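Local coordinates for protein putative isocitrate dehydrogenase, NAD-dependent (Methylococcus capsulatus, PDB 6LKY) that probably catalyses the NAD-dependent oxidation of isocitrate, as a member of the isocitrate and isopropylmalate dehydrogenase family, at residues 63-68 / 278-283; 3-8 / 59-64. The protein carries 1 engineered substitution. All coordinates share one frame; numbering follows the deposited sequence.

Interaction 1. Residues 63-68 / 278-283; sequences ICFKGP and TAMIMA. With NAD (nicotinamide-adenine-dinucleotide), chain C.
M280 reaches from its helix to meet F65 tip to tip, and its thioether suits the task, being slim, apolar and flexible. From CB, CG stands anti to the backbone N (chi1 -157°) and comes within 4.1 Å of F65 CZ. The bend at chi2 (71°) then carries SD to within 4.2 Å of G67 CA, and a CB on G67 would be crowded by CD of P68. The terminal CE lies 3.4 Å above the plane of the F65 ring, offset toward its rim, in a CH-pi contact, while the oblique sulfur completes a Met-aromatic pair. The same methyl is 3.4 Å from K66 O. Near the plane of the ring, A283 C borders its edge, and A283 CB is 3.9 Å from F65 CE1; the short alanine side chain lets the helix backbone come up to the ring edge. An alanine in place of F65 would probably open a gap at the helix and leave the M280 methyl without its aromatic surface. K66 points its CB away from the helix; its NZ forms a salt bridge with E260 and hydrogen bonds to N81 and G67 O, close to the NAD amide. Strand 63-66 runs nearly antiparallel to segment 278-283 (173°), with axes 9.8 Å apart. Helix 13-26 adds A20 to both F65 and M280, L6 of strand 2-7 touches the ring, and helix 294-310 packs against I281.

Interaction 2. Residues 3-8 / 59-64; sequences KITLIP and RANRIC
T5 and N61 set their side chains at about a right angle, N61 reaching from the last turn of helix 52-61 to the T5 hydroxyl. N61 ND2 donates to T5 OG1 over 3.0 Å, a bent bond (134°) with the hydroxyl tilted out of the amide plane; the same hydroxyl is hydrogen-bonded to S57. On the other limb of the amide, K3 crosses obliquely, its extended chain laying CD 3.5 Å from N61 OD1. A water accepts from K3 NZ and donates to N61 OD1, bridging the two tips. Next to these polar groups the strands pair in parallel: T5 N donates to I63 O over 3.0 Å, and T5 O receives a CA-H...O contact from C64. With SG anti to its backbone N (chi1 -179°), C64 meets I7 CD1 at 3.7 Å, a small sulfur suiting a place that I58 of helix 52-61 also fills. The branched I4 and I63 meet at a slant, CG1 to CG2 at 4.1 Å, and both touch M287 of helix 278-290. The apolar pairs thus adjoin different helices, while asparagine suits the helix end because its amide both donates and accepts, which should fix its rotation.

Following the chain from the N terminus, strand 2-7 leads off, and interaction 2 closes a loop of 50 residues when helix 52-61 ends and strand 63-66 begins beside it. Interaction 1 starts on that same strand, sharing I63 and C64, and closes a far longer loop of 209 residues at helix 278-290. The two loops therefore neither nest nor cross but follow one another, joined at the strand. The strand pairing continues past interaction 2, with F65 N 2.8 Å from T5 O and G67 N 2.8 Å from I7 O, both probable hydrogen bonds. Together the contacts tie two neighbouring parallel strands to helix 52-61 on one face and helix 278-290 on the other, with K66 and P68 lining the NAD pocket.

Interaction 1. Residues 63-68 / 278-283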
loop_
_atom_site.group_PDB
_atom_site.type_symbol
_atom_site.label_atom_id
_atom_site.label_comp_id
_atom_site.label_asym_id
_atom_site.label_seq_id
_atom_site.Cartn_x
_atom_site.Cartn_y
_atom_site.Cartn_z
ATOM N N ILE A 63 -13.007 9.260 26.866
ATOM C CA ILE A 63 -13.008 9.926 25.567
ATOM C C ILE A 63 -11.762 10.797 25.468
ATOM O O ILE A 63 -11.408 11.506 26.418
ATOM C CB ILE A 63 -14.277 10.778 25.346
ATOM C CG1 ILE A 63 -15.538 9.967 25.648
ATOM C CG2 ILE A 63 -14.326 11.308 23.923
ATOM C CD1 ILE A 63 -15.803 8.862 24.638
ATOM N N CYS A 64 -11.105 10.754 24.311
ATOM C CA CYS A 64 -9.855 11.467 24.111
ATOM C C CYS A 64 -9.825 12.062 22.712
ATOM O O CYS A 64 -10.251 11.431 21.743
ATOM C CB CYS A 64 -8.644 10.548 24.344
ATOM S SG CYS A 64 -7.040 11.353 24.154
ATOM N N PHE A 65 -9.355 13.300 22.634
ATOM C CA PHE A 65 -9.160 14.047 21.397
ATOM C C PHE A 65 -7.657 14.283 21.282
ATOM O O PHE A 65 -7.073 14.976 22.123
ATOM C CB PHE A 65 -9.941 15.355 21.462
ATOM C CG PHE A 65 -10.175 16.002 20.140
ATOM C CD1 PHE A 65 -10.638 15.269 19.060
ATOM C CD2 PHE A 65 -9.969 17.364 19.985
ATOM C CE1 PHE A 65 -10.869 15.891 17.840
ATOM C CE2 PHE A 65 -10.190 17.983 18.767
ATOM C CZ PHE A 65 -10.641 17.253 17.699
ATOM N N LYS A 66 -7.022 13.695 20.265
ATOM C CA LYS A 66 -5.566 13.558 20.246
ATOM C C LYS A 66 -4.990 14.105 18.949
ATOM O O LYS A 66 -5.332 13.633 17.862
ATOM C CB LYS A 66 -5.149 12.092 20.433
ATOM C CG LYS A 66 -3.640 11.907 20.596
ATOM C CD LYS A 66 -3.178 10.470 20.284
ATOM C CE LYS A 66 -3.571 10.028 18.885
ATOM N NZ LYS A 66 -2.817 10.699 17.777
ATOM N N GLY A 67 -4.130 15.112 19.058
ATOM C CA GLY A 67 -3.366 15.575 17.923
ATOM C C GLY A 67 -2.315 14.547 17.534
ATOM O O GLY A 67 -2.095 13.562 18.244
ATOM N N PRO A 68 -1.654 14.749 16.396
ATOM C CA PRO A 68 -0.659 13.768 15.934
ATOM C C PRO A 68 0.523 13.688 16.884
ATOM O O PRO A 68 0.969 14.699 17.431
ATOM C CB PRO A 68 -0.231 14.312 14.570
ATOM C CG PRO A 68 -0.491 15.816 14.676
ATOM C CD PRO A 68 -1.779 15.888 15.469
ATOM N N THR A 278 -8.696 20.564 8.498
ATOM C CA THR A 278 -9.908 19.814 8.185
ATOM C C THR A 278 -9.917 18.454 8.864
ATOM O O THR A 278 -10.927 18.055 9.452
ATOM C CB THR A 278 -10.028 19.648 6.675
ATOM O OG1 THR A 278 -10.023 20.940 6.057
ATOM C CG2 THR A 278 -11.297 18.875 6.309
ATOM N N ALA A 279 -8.806 17.714 8.772
ATOM C CA ALA A 279 -8.761 16.371 9.348
ATOM C C ALA A 279 -9.055 16.403 10.843
ATOM O O ALA A 279 -9.869 15.617 11.346
ATOM C CB ALA A 279 -7.401 15.726 9.077
ATOM N N MET A 280 -8.418 17.326 11.570
ATOM C CA MET A 280 -8.669 17.423 13.007
ATOM C C MET A 280 -10.109 17.834 13.292
ATOM O O MET A 280 -10.741 17.322 14.227
ATOM C CB MET A 280 -7.699 18.414 13.648
ATOM C CG MET A 280 -7.516 18.168 15.138
ATOM S SD MET A 280 -6.571 16.648 15.436
ATOM C CE MET A 280 -7.601 15.823 16.659
ATOM N N ILE A 281 -10.654 18.737 12.473
ATOM C CA ILE A 281 -12.035 19.170 12.663
ATOM C C ILE A 281 -13.006 18.013 12.415
ATOM O O ILE A 281 -13.954 17.812 13.182
ATOM C CB ILE A 281 -12.304 20.398 11.769
ATOM C CG1 ILE A 281 -11.544 21.607 12.331
ATOM C CG2 ILE A 281 -13.767 20.734 11.724
ATOM C CD1 ILE A 281 -11.121 22.630 11.289
ATOM N N MET A 282 -12.750 17.198 11.379
ATOM C CA MET A 282 -13.573 16.016 11.110
ATOM C C MET A 282 -13.437 14.983 12.220
ATOM O O MET A 282 -14.412 14.298 12.558
ATOM C CB MET A 282 -13.199 15.389 9.764
ATOM C CG MET A 282 -13.551 16.215 8.522
ATOM S SD MET A 282 -15.321 16.628 8.398
ATOM C CE MET A 282 -15.987 15.016 7.949
ATOM N N ALA A 283 -12.241 14.857 12.805
ATOM C CA ALA A 283 -12.099 14.006 13.982
ATOM C C ALA A 283 -13.004 14.496 15.103
ATOM O O ALA A 283 -13.649 13.694 15.793
ATOM C CB ALA A 283 -10.635 13.960 14.444
HETATM P PA NAD C . 2.997 13.149 7.942
HETATM O O1A NAD C . 3.387 13.881 9.203
HETATM O O2A NAD C . 1.538 12.807 7.949
HETATM O O5B NAD C . 3.416 14.030 6.673
HETATM C C5B NAD C . 3.223 13.485 5.371
HETATM C C4B NAD C . 3.025 14.622 4.388
HETATM O O4B NAD C . 1.680 15.107 4.572
HETATM C C3B NAD C . 3.996 15.753 4.699
HETATM O O3B NAD C . 4.507 16.319 3.501
HETATM C C2B NAD C . 3.132 16.758 5.446
HETATM O O2B NAD C . 3.558 18.122 5.304
HETATM C C1B NAD C . 1.732 16.492 4.909
HETATM N N9A NAD C . 0.857 16.856 6.014
HETATM C C8A NAD C . 0.228 15.798 6.826
HETATM N N7A NAD C . -0.689 16.646 7.612
HETATM C C5A NAD C . -1.361 17.437 6.587
HETATM C C6A NAD C . -1.809 18.781 7.133
HETATM N N6A NAD C . -2.971 18.573 8.013
HETATM N N1A NAD C . -2.205 19.611 5.986
HETATM C C2A NAD C . -1.108 19.912 5.045
HETATM N N3A NAD C . 0.085 19.110 5.330
HETATM C C4A NAD C . -0.261 17.716 5.592
HETATM O O3 NAD C . 3.781 11.754 7.822
HETATM P PN NAD C . 5.341 11.520 8.068
HETATM O O1N NAD C . 6.200 12.680 7.674
HETATM O O2N NAD C . 5.684 10.258 7.293
HETATM O O5D NAD C . 5.518 11.262 9.645
HETATM C C5D NAD C . 5.789 12.356 10.536
HETATM C C4D NAD C . 5.600 11.893 11.975
HETATM O O4D NAD C . 4.207 11.734 12.296
HETATM C C3D NAD C . 6.284 10.547 12.219
HETATM O O3D NAD C . 7.021 10.654 13.434
HETATM C C2D NAD C . 5.120 9.588 12.383
HETATM O O2D NAD C . 5.380 8.504 13.272
HETATM C C1D NAD C . 4.024 10.471 12.962
HETATM N N1N NAD C . 2.716 9.798 12.760
HETATM C C2N NAD C . 1.648 10.323 13.599
HETATM C C3N NAD C . 0.477 9.384 13.415
HETATM C C7N NAD C . -0.572 9.488 14.527
HETATM O O7N NAD C . -1.896 9.336 14.032
HETATM N N7N NAD C . -0.399 10.707 15.314
HETATM C C4N NAD C . -0.103 9.396 12.010
HETATM C C5N NAD C . 0.970 9.286 10.945
HETATM C C6N NAD C . 2.396 9.703 11.318
#

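Interaction 2. Residues 3-8 / 59-64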
loop_
_atom_site.group_PDB
_atom_site.type_symbol
_atom_site.label_atom_id
_atom_site.label_comp_id
_atom_site.label_asym_id
_atom_site.label_seq_id
_atom_site.Cartn_x
_atom_site.Cartn_y
_atom_site.Cartn_z
ATOM N N LYS A 3 -16.666 15.680 29.723
ATOM C CA LYS A 3 -15.268 15.835 30.100
ATOM C C LYS A 3 -14.400 14.947 29.205
ATOM O O LYS A 3 -14.540 13.718 29.221
ATOM C CB LYS A 3 -15.054 15.485 31.571
ATOM C CG LYS A 3 -13.643 15.782 32.040
ATOM C CD LYS A 3 -13.496 15.599 33.539
ATOM C CE LYS A 3 -12.119 16.033 33.978
ATOM N NZ LYS A 3 -11.864 15.682 35.398
ATOM N N ILE A 4 -13.470 15.566 28.473
ATOM C CA ILE A 4 -12.742 14.913 27.388
ATOM C C ILE A 4 -11.249 15.173 27.541
ATOM O O ILE A 4 -10.828 16.333 27.651
ATOM C CB ILE A 4 -13.224 15.424 26.021
ATOM C CG1 ILE A 4 -14.656 14.958 25.762
ATOM C CG2 ILE A 4 -12.244 15.016 24.908
ATOM C CD1 ILE A 4 -15.234 15.489 24.495
ATOM N N THR A 5 -10.445 14.102 27.519
ATOM C CA THR A 5 -8.995 14.275 27.573
ATOM C C THR A 5 -8.507 14.875 26.261
ATOM O O THR A 5 -8.937 14.454 25.186
ATOM C CB THR A 5 -8.299 12.941 27.847
ATOM O OG1 THR A 5 -8.711 12.437 29.123
ATOM C CG2 THR A 5 -6.773 13.107 27.834
ATOM N N LEU A 6 -7.647 15.893 26.350
ATOM C CA LEU A 6 -7.207 16.662 25.190
ATOM C C LEU A 6 -5.689 16.617 25.104
ATOM O O LEU A 6 -4.998 17.025 26.047
ATOM C CB LEU A 6 -7.692 18.112 25.285
ATOM C CG LEU A 6 -7.293 19.071 24.163
ATOM C CD1 LEU A 6 -7.985 18.661 22.871
ATOM C CD2 LEU A 6 -7.638 20.525 24.522
ATOM N N ILE A 7 -5.173 16.150 23.977
ATOM C CA ILE A 7 -3.738 16.005 23.772
ATOM C C ILE A 7 -3.340 16.825 22.551
ATOM O O ILE A 7 -3.597 16.434 21.414
ATOM C CB ILE A 7 -3.337 14.529 23.598
ATOM C CG1 ILE A 7 -3.756 13.709 24.829
ATOM C CG2 ILE A 7 -1.846 14.439 23.291
ATOM C CD1 ILE A 7 -3.495 12.201 24.705
ATOM N N PRO A 8 -2.713 17.984 22.756
ATOM C CA PRO A 8 -2.357 18.836 21.604
ATOM C C PRO A 8 -1.377 18.192 20.637
ATOM O O PRO A 8 -1.451 18.451 19.429
ATOM C CB PRO A 8 -1.751 20.078 22.275
ATOM C CG PRO A 8 -2.343 20.064 23.677
ATOM C CD PRO A 8 -2.383 18.622 24.040
ATOM N N ARG A 59 -8.447 6.942 30.962
ATOM C CA ARG A 59 -9.255 5.865 31.524
ATOM C C ARG A 59 -10.355 6.391 32.427
ATOM O O ARG A 59 -11.380 5.725 32.592
ATOM C CB ARG A 59 -8.377 4.866 32.258
ATOM C CG ARG A 59 -7.490 4.133 31.304
ATOM C CD ARG A 59 -7.066 2.799 31.829
ATOM N NE ARG A 59 -5.717 2.856 32.360
ATOM C CZ ARG A 59 -4.755 2.035 31.973
ATOM N NH1 ARG A 59 -5.021 1.120 31.053
ATOM N NH2 ARG A 59 -3.541 2.135 32.498
ATOM N N ALA A 60 -10.164 7.565 33.027
ATOM C CA ALA A 60 -11.240 8.176 33.801
ATOM C C ALA A 60 -12.330 8.718 32.885
ATOM O O ALA A 60 -13.515 8.444 33.089
ATOM C CB ALA A 60 -10.687 9.288 34.704
ATOM N N ASN A 61 -11.945 9.494 31.867
ATOM C CA ASN A 61 -12.927 10.179 31.029
ATOM C C ASN A 61 -13.546 9.290 29.956
ATOM O O ASN A 61 -14.685 9.545 29.549
ATOM C CB ASN A 61 -12.293 11.403 30.372
ATOM C CG ASN A 61 -11.814 12.421 31.387
ATOM O OD1 ASN A 61 -12.278 12.436 32.531
ATOM N ND2 ASN A 61 -10.891 13.286 30.971
ATOM N N ARG A 62 -12.798 8.315 29.432
ATOM C CA ARG A 62 -13.207 7.341 28.415
ATOM C C ARG A 62 -13.239 7.955 27.017
ATOM O O ARG A 62 -13.502 7.225 26.059
ATOM C CB ARG A 62 -14.582 6.694 28.679
ATOM C CG ARG A 62 -14.756 5.986 30.028
ATOM C CD ARG A 62 -13.491 5.282 30.543
ATOM N NE ARG A 62 -13.150 4.027 29.858
ATOM C CZ ARG A 62 -12.200 3.185 30.269
ATOM N NH1 ARG A 62 -11.510 3.442 31.371
ATOM N NH2 ARG A 62 -11.947 2.071 29.595
ATOM N N ILE A 63 -13.007 9.260 26.866
ATOM C CA ILE A 63 -13.008 9.926 25.567
ATOM C C ILE A 63 -11.762 10.797 25.468
ATOM O O ILE A 63 -11.408 11.506 26.418
ATOM C CB ILE A 63 -14.277 10.778 25.346
ATOM C CG1 ILE A 63 -15.538 9.967 25.648
ATOM C CG2 ILE A 63 -14.326 11.308 23.923
ATOM C CD1 ILE A 63 -15.803 8.862 24.638
ATOM N N CYS A 64 -11.105 10.754 24.311
ATOM C CA CYS A 64 -9.855 11.467 24.111
ATOM C C CYS A 64 -9.825 12.062 22.712
ATOM O O CYS A 64 -10.251 11.431 21.743
ATOM C CB CYS A 64 -8.644 10.548 24.344
ATOM S SG CYS A 64 -7.040 11.353 24.154
HETATM O O HOH W 1 -11.228 13.103 35.139
#